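Local coordinates for protein aldehyde dehydrogenase (Bartonella henselae, PDB 3I44) that probably oxidises aldehydes to carboxylic acids with a nicotinamide cofactor, as other members of the aldehyde dehydrogenase family do, at residues A[232-235]-A[236-240]; A[170-174]-A[175-179]. The protein carries 1 engineered substitution. All coordinates share one frame; numbering follows the deposited sequence.

Contact 1 of 2, residues A[232-235]-A[236-240]; sequences GSYL and SAHPD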
loop_
_atom_site.group_PDB
_atom_site.type_symbol
_atom_site.label_atom_id
_atom_site.label_comp_id
_atom_site.label_asym_id
_atom_site.label_seq_id
_atom_site.Cartn_x
_atom_site.Cartn_y
_atom_site.Cartn_z
ATOM N N GLY A 232 -7.712 -19.080 -2.404
ATOM C CA GLY A 232 -7.420 -17.640 -2.506
ATOM C C GLY A 232 -7.228 -16.987 -1.150
ATOM O O GLY A 232 -6.241 -16.270 -0.916
ATOM N N SER A 233 -8.165 -17.253 -0.246
ATOM C CA SER A 233 -8.080 -16.769 1.130
ATOM C C SER A 233 -6.885 -17.347 1.876
ATOM O O SER A 233 -6.244 -16.636 2.638
ATOM C CB SER A 233 -9.347 -17.096 1.923
ATOM O OG SER A 233 -10.472 -16.741 1.155
ATOM N N TYR A 234 -6.606 -18.628 1.665
ATOM C CA TYR A 234 -5.474 -19.275 2.311
ATOM C C TYR A 234 -4.104 -18.668 1.873
ATOM O O TYR A 234 -3.210 -18.431 2.699
ATOM C CB TYR A 234 -5.516 -20.784 2.016
ATOM C CG TYR A 234 -4.450 -21.557 2.751
ATOM C CD1 TYR A 234 -4.504 -21.713 4.147
ATOM C CD2 TYR A 234 -3.369 -22.099 2.068
ATOM C CE1 TYR A 234 -3.503 -22.436 4.832
ATOM C CE2 TYR A 234 -2.362 -22.816 2.727
ATOM C CZ TYR A 234 -2.432 -22.978 4.108
ATOM O OH TYR A 234 -1.438 -23.695 4.758
ATOM N N LEU A 235 -3.935 -18.423 0.578
ATOM C CA LEU A 235 -2.759 -17.666 0.101
ATOM C C LEU A 235 -2.665 -16.267 0.749
ATOM O O LEU A 235 -1.607 -15.853 1.230
ATOM C CB LEU A 235 -2.797 -17.522 -1.442
ATOM C CG LEU A 235 -2.672 -18.797 -2.283
ATOM C CD1 LEU A 235 -2.731 -18.474 -3.789
ATOM C CD2 LEU A 235 -1.395 -19.581 -1.980
ATOM N N SER A 236 -3.771 -15.536 0.789
ATOM C CA SER A 236 -3.727 -14.177 1.318
ATOM C C SER A 236 -3.376 -14.132 2.801
ATOM O O SER A 236 -2.880 -13.126 3.291
ATOM C CB SER A 236 -5.038 -13.457 1.056
ATOM O OG SER A 236 -6.078 -14.185 1.647
ATOM N N ALA A 237 -3.591 -15.230 3.517
ATOM C CA ALA A 237 -3.260 -15.298 4.938
ATOM C C ALA A 237 -1.967 -16.065 5.236
ATOM O O ALA A 237 -1.555 -16.138 6.380
ATOM C CB ALA A 237 -4.471 -15.887 5.755
ATOM N N HIS A 238 -1.304 -16.611 4.218
ATOM C CA HIS A 238 -0.186 -17.510 4.465
ATOM C C HIS A 238 1.060 -16.734 4.951
ATOM O O HIS A 238 1.432 -15.712 4.379
ATOM C CB HIS A 238 0.139 -18.325 3.219
ATOM C CG HIS A 238 0.920 -19.562 3.499
ATOM N ND1 HIS A 238 2.266 -19.542 3.787
ATOM C CD2 HIS A 238 0.541 -20.860 3.554
ATOM C CE1 HIS A 238 2.685 -20.774 4.003
ATOM N NE2 HIS A 238 1.660 -21.595 3.861
ATOM N N PRO A 239 1.705 -17.224 6.011
ATOM C CA PRO A 239 2.825 -16.460 6.577
ATOM C C PRO A 239 4.100 -16.428 5.706
ATOM O O PRO A 239 4.913 -15.534 5.892
ATOM C CB PRO A 239 3.080 -17.150 7.934
ATOM C CG PRO A 239 2.574 -18.563 7.762
ATOM C CD PRO A 239 1.398 -18.451 6.786
ATOM N N ASP A 240 4.259 -17.357 4.767
ATOM C CA ASP A 240 5.452 -17.386 3.905
ATOM C C ASP A 240 5.315 -16.579 2.595
ATOM O O ASP A 240 6.220 -16.613 1.762
ATOM C CB ASP A 240 5.834 -18.809 3.539
ATOM C CG ASP A 240 6.346 -19.615 4.727
ATOM O OD1 ASP A 240 6.858 -19.044 5.690
ATOM O OD2 ASP A 240 6.212 -20.839 4.691
#
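Ser236 opens the second half of this helix end with two bonds to the preceding turn. Its N donates to Gly232 O at 3.1 Å, and its OG turns back to donate to Ser233 O at only 2.6 Å. A chi1 of 58° places the hydroxyl between the backbone N and the carbonyl carbon and so beside Ser233 O, tilted from the plane of that carbonyl. Ala237 is held less firmly: its N has a weak bond to Ser233 O and another, also weak, to Tyr234 O at 3.3 Å, as the helical pattern gives way. At His238 the bond skips two residues rather than three, with N donating to Leu235 O at 3.1 Å and meeting that carbonyl from above its plane.

The His238 side chain, CG anti to the backbone N (chi1 -160°), brings CD2 to 3.6 Å from Tyr234 CE2. The rings form an offset edge-to-face pair with planes at 84°, the imidazole edge directed at the phenol, while Pro239 CD lies over the rim of an imidazole face. Asp240 N closes the turn by donating to His238 ND1 at 3.1 Å, near the ring plane.

With ND1 accepting from Asp240 N, the imidazole is probably neutral with its proton on NE2, facing Asp66 OD1, to which Tyr234 OH is also hydrogen-bonded; the pair ties this helix end to helix 62-79.

Contact 2 of 2, residues A[170-174]-A[175-179]; sequences PWNWP and MNQVT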
loop_
_atom_site.group_PDB
_atom_site.type_symbol
_atom_site.label_atom_id
_atom_site.label_comp_id
_atom_site.label_asym_id
_atom_site.label_seq_id
_atom_site.Cartn_x
_atom_site.Cartn_y
_atom_site.Cartn_z
ATOM N N PRO A 170 -8.439 -13.215 -12.614
ATOM C CA PRO A 170 -9.823 -13.524 -12.938
ATOM C C PRO A 170 -9.970 -14.116 -14.359
ATOM O O PRO A 170 -8.966 -14.508 -14.980
ATOM C CB PRO A 170 -10.474 -12.153 -12.821
ATOM C CG PRO A 170 -9.425 -11.238 -13.365
ATOM C CD PRO A 170 -8.081 -11.881 -13.118
ATOM N N TRP A 171 -11.214 -14.146 -14.856
ATOM C CA TRP A 171 -11.595 -14.831 -16.110
ATOM C C TRP A 171 -11.850 -13.919 -17.307
ATOM O O TRP A 171 -12.016 -14.410 -18.414
ATOM C CB TRP A 171 -12.883 -15.656 -15.862
ATOM C CG TRP A 171 -13.926 -14.861 -15.164
ATOM C CD1 TRP A 171 -14.134 -14.787 -13.819
ATOM C CD2 TRP A 171 -14.844 -13.939 -15.758
ATOM N NE1 TRP A 171 -15.159 -13.925 -13.546
ATOM C CE2 TRP A 171 -15.614 -13.388 -14.719
ATOM C CE3 TRP A 171 -15.120 -13.561 -17.075
ATOM C CZ2 TRP A 171 -16.627 -12.475 -14.949
ATOM C CZ3 TRP A 171 -16.108 -12.664 -17.307
ATOM C CH2 TRP A 171 -16.861 -12.122 -16.252
ATOM N N ASN A 172 -11.971 -12.615 -17.086
ATOM C CA ASN A 172 -12.461 -11.720 -18.117
ATOM C C ASN A 172 -11.428 -11.269 -19.147
ATOM O O ASN A 172 -11.785 -11.074 -20.297
ATOM C CB ASN A 172 -13.212 -10.519 -17.525
ATOM C CG ASN A 172 -12.339 -9.614 -16.672
ATOM O OD1 ASN A 172 -11.502 -10.088 -15.911
ATOM N ND2 ASN A 172 -12.564 -8.309 -16.763
ATOM N N TRP A 173 -10.189 -11.054 -18.728
ATOM C CA TRP A 173 -9.108 -10.714 -19.627
ATOM C C TRP A 173 -7.888 -11.522 -19.137
ATOM O O TRP A 173 -6.877 -10.952 -18.662
ATOM C CB TRP A 173 -8.844 -9.205 -19.583
ATOM C CG TRP A 173 -9.781 -8.372 -20.398
ATOM C CD1 TRP A 173 -10.838 -7.643 -19.947
ATOM C CD2 TRP A 173 -9.696 -8.134 -21.790
ATOM N NE1 TRP A 173 -11.439 -6.975 -20.992
ATOM C CE2 TRP A 173 -10.757 -7.277 -22.139
ATOM C CE3 TRP A 173 -8.820 -8.566 -22.792
ATOM C CZ2 TRP A 173 -10.960 -6.840 -23.440
ATOM C CZ3 TRP A 173 -9.034 -8.137 -24.092
ATOM C CH2 TRP A 173 -10.092 -7.289 -24.404
ATOM N N PRO A 174 -7.992 -12.857 -19.216
ATOM C CA PRO A 174 -7.058 -13.711 -18.457
ATOM C C PRO A 174 -5.548 -13.487 -18.727
ATOM O O PRO A 174 -4.794 -13.388 -17.781
ATOM C CB PRO A 174 -7.494 -15.138 -18.827
ATOM C CG PRO A 174 -8.471 -15.000 -19.985
ATOM C CD PRO A 174 -9.054 -13.622 -19.890
ATOM N N MET A 175 -5.111 -13.421 -19.981
ATOM C CA MET A 175 -3.695 -13.267 -20.290
ATOM C C MET A 175 -3.239 -11.841 -20.060
ATOM O O MET A 175 -2.083 -11.637 -19.692
ATOM C CB MET A 175 -3.351 -13.668 -21.731
ATOM C CG MET A 175 -2.939 -15.096 -21.927
ATOM S SD MET A 175 -1.758 -15.727 -20.741
ATOM C CE MET A 175 -2.882 -16.567 -19.629
ATOM N N ASN A 176 -4.130 -10.867 -20.261
ATOM C CA ASN A 176 -3.840 -9.510 -19.861
ATOM C C ASN A 176 -3.409 -9.508 -18.366
ATOM O O ASN A 176 -2.307 -9.073 -18.016
ATOM C CB ASN A 176 -5.093 -8.639 -20.068
ATOM C CG ASN A 176 -4.851 -7.176 -19.798
ATOM O OD1 ASN A 176 -5.211 -6.634 -18.726
ATOM N ND2 ASN A 176 -4.307 -6.493 -20.794
ATOM N N GLN A 177 -4.267 -10.091 -17.521
ATOM C CA GLN A 177 -4.110 -10.053 -16.081
ATOM C C GLN A 177 -2.963 -10.947 -15.581
ATOM O O GLN A 177 -2.234 -10.543 -14.683
ATOM C CB GLN A 177 -5.486 -10.343 -15.424
ATOM C CG GLN A 177 -6.538 -9.271 -15.813
ATOM C CD GLN A 177 -8.000 -9.785 -15.892
ATOM O OE1 GLN A 177 -8.255 -10.982 -16.139
ATOM N NE2 GLN A 177 -8.967 -8.871 -15.660
ATOM N N VAL A 178 -2.755 -12.114 -16.192
ATOM C CA VAL A 178 -1.646 -12.984 -15.819
ATOM C C VAL A 178 -0.290 -12.366 -16.191
ATOM O O VAL A 178 0.619 -12.344 -15.361
ATOM C CB VAL A 178 -1.774 -14.400 -16.451
ATOM C CG1 VAL A 178 -0.482 -15.188 -16.320
ATOM C CG2 VAL A 178 -2.961 -15.150 -15.822
ATOM N N THR A 179 -0.153 -11.846 -17.407
ATOM C CA THR A 179 1.115 -11.244 -17.820
ATOM C C THR A 179 1.468 -10.016 -16.995
ATOM O O THR A 179 2.617 -9.844 -16.642
ATOM C CB THR A 179 1.174 -10.912 -19.337
ATOM O OG1 THR A 179 0.135 -9.995 -19.699
ATOM C CG2 THR A 179 1.050 -12.157 -20.170
#
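Gln177 reaches back from the first turn of its helix to the loop ahead of it, and its side-chain amide makes two hydrogen bonds there, to Asn172 and Trp173. NE2 donates to Asn172 OD1 at 2.8 Å in a fairly straight bond (164°) in the plane of the glutamine amide; the two amide planes stand 45° apart. OE1 accepts from Trp173 N at 3.2 Å, from above its carbonyl plane. The bend at chi2 (149°) carries the amide across to the loop, where the bonds at NE2 and OE1 hold its rotation.

Helical backbone bonding begins with Gln177 N to Trp173 O at 3.0 Å and continues with Val178 N to Pro174 O, Trp173 being the N-cap.

The Pro170 ring, through CG and CD, lies against the Gln177 amide, with CG 3.0 Å from OE1. In a nonpolar contact, Trp173 CB meets Asn176 CB at 3.8 Å.

PWN is a signature of this family; in relatives its asparagine helps form the oxyanion hole, as Asn172 probably does. Its ND2 bond to Gln301 O, with the one from Gln177 to OD1, positions the amide. The loop links strand 156-168 to helix 174-188, where Pro174 and Met175 lie against helices 102-113 and 202-213, and Trp173 against helix 117-141.

Overall arrangement
Contact 2 comes first along the chain, where strand 156-168 hands over to helix 174-188; contact 1 follows at the far end of helix 228-237, just before strand 243-247. Their centres are 21 Å apart and their nearest atoms about 11 Å, without touching. Both belong to the alternating strands and helices around one mixed sheet, in which strand 156-168 pairs in parallel with 191-195 and 243-247, consistent with the cofactor-binding domain of the family. The centre of contact 2 lies about 6 Å from the chain centre and that of contact 1 about 21 Å out. Contact 2 shapes a buried helix start that, carrying the family's PWN motif, is probably near the active site, whereas contact 1 finishes a peripheral helix.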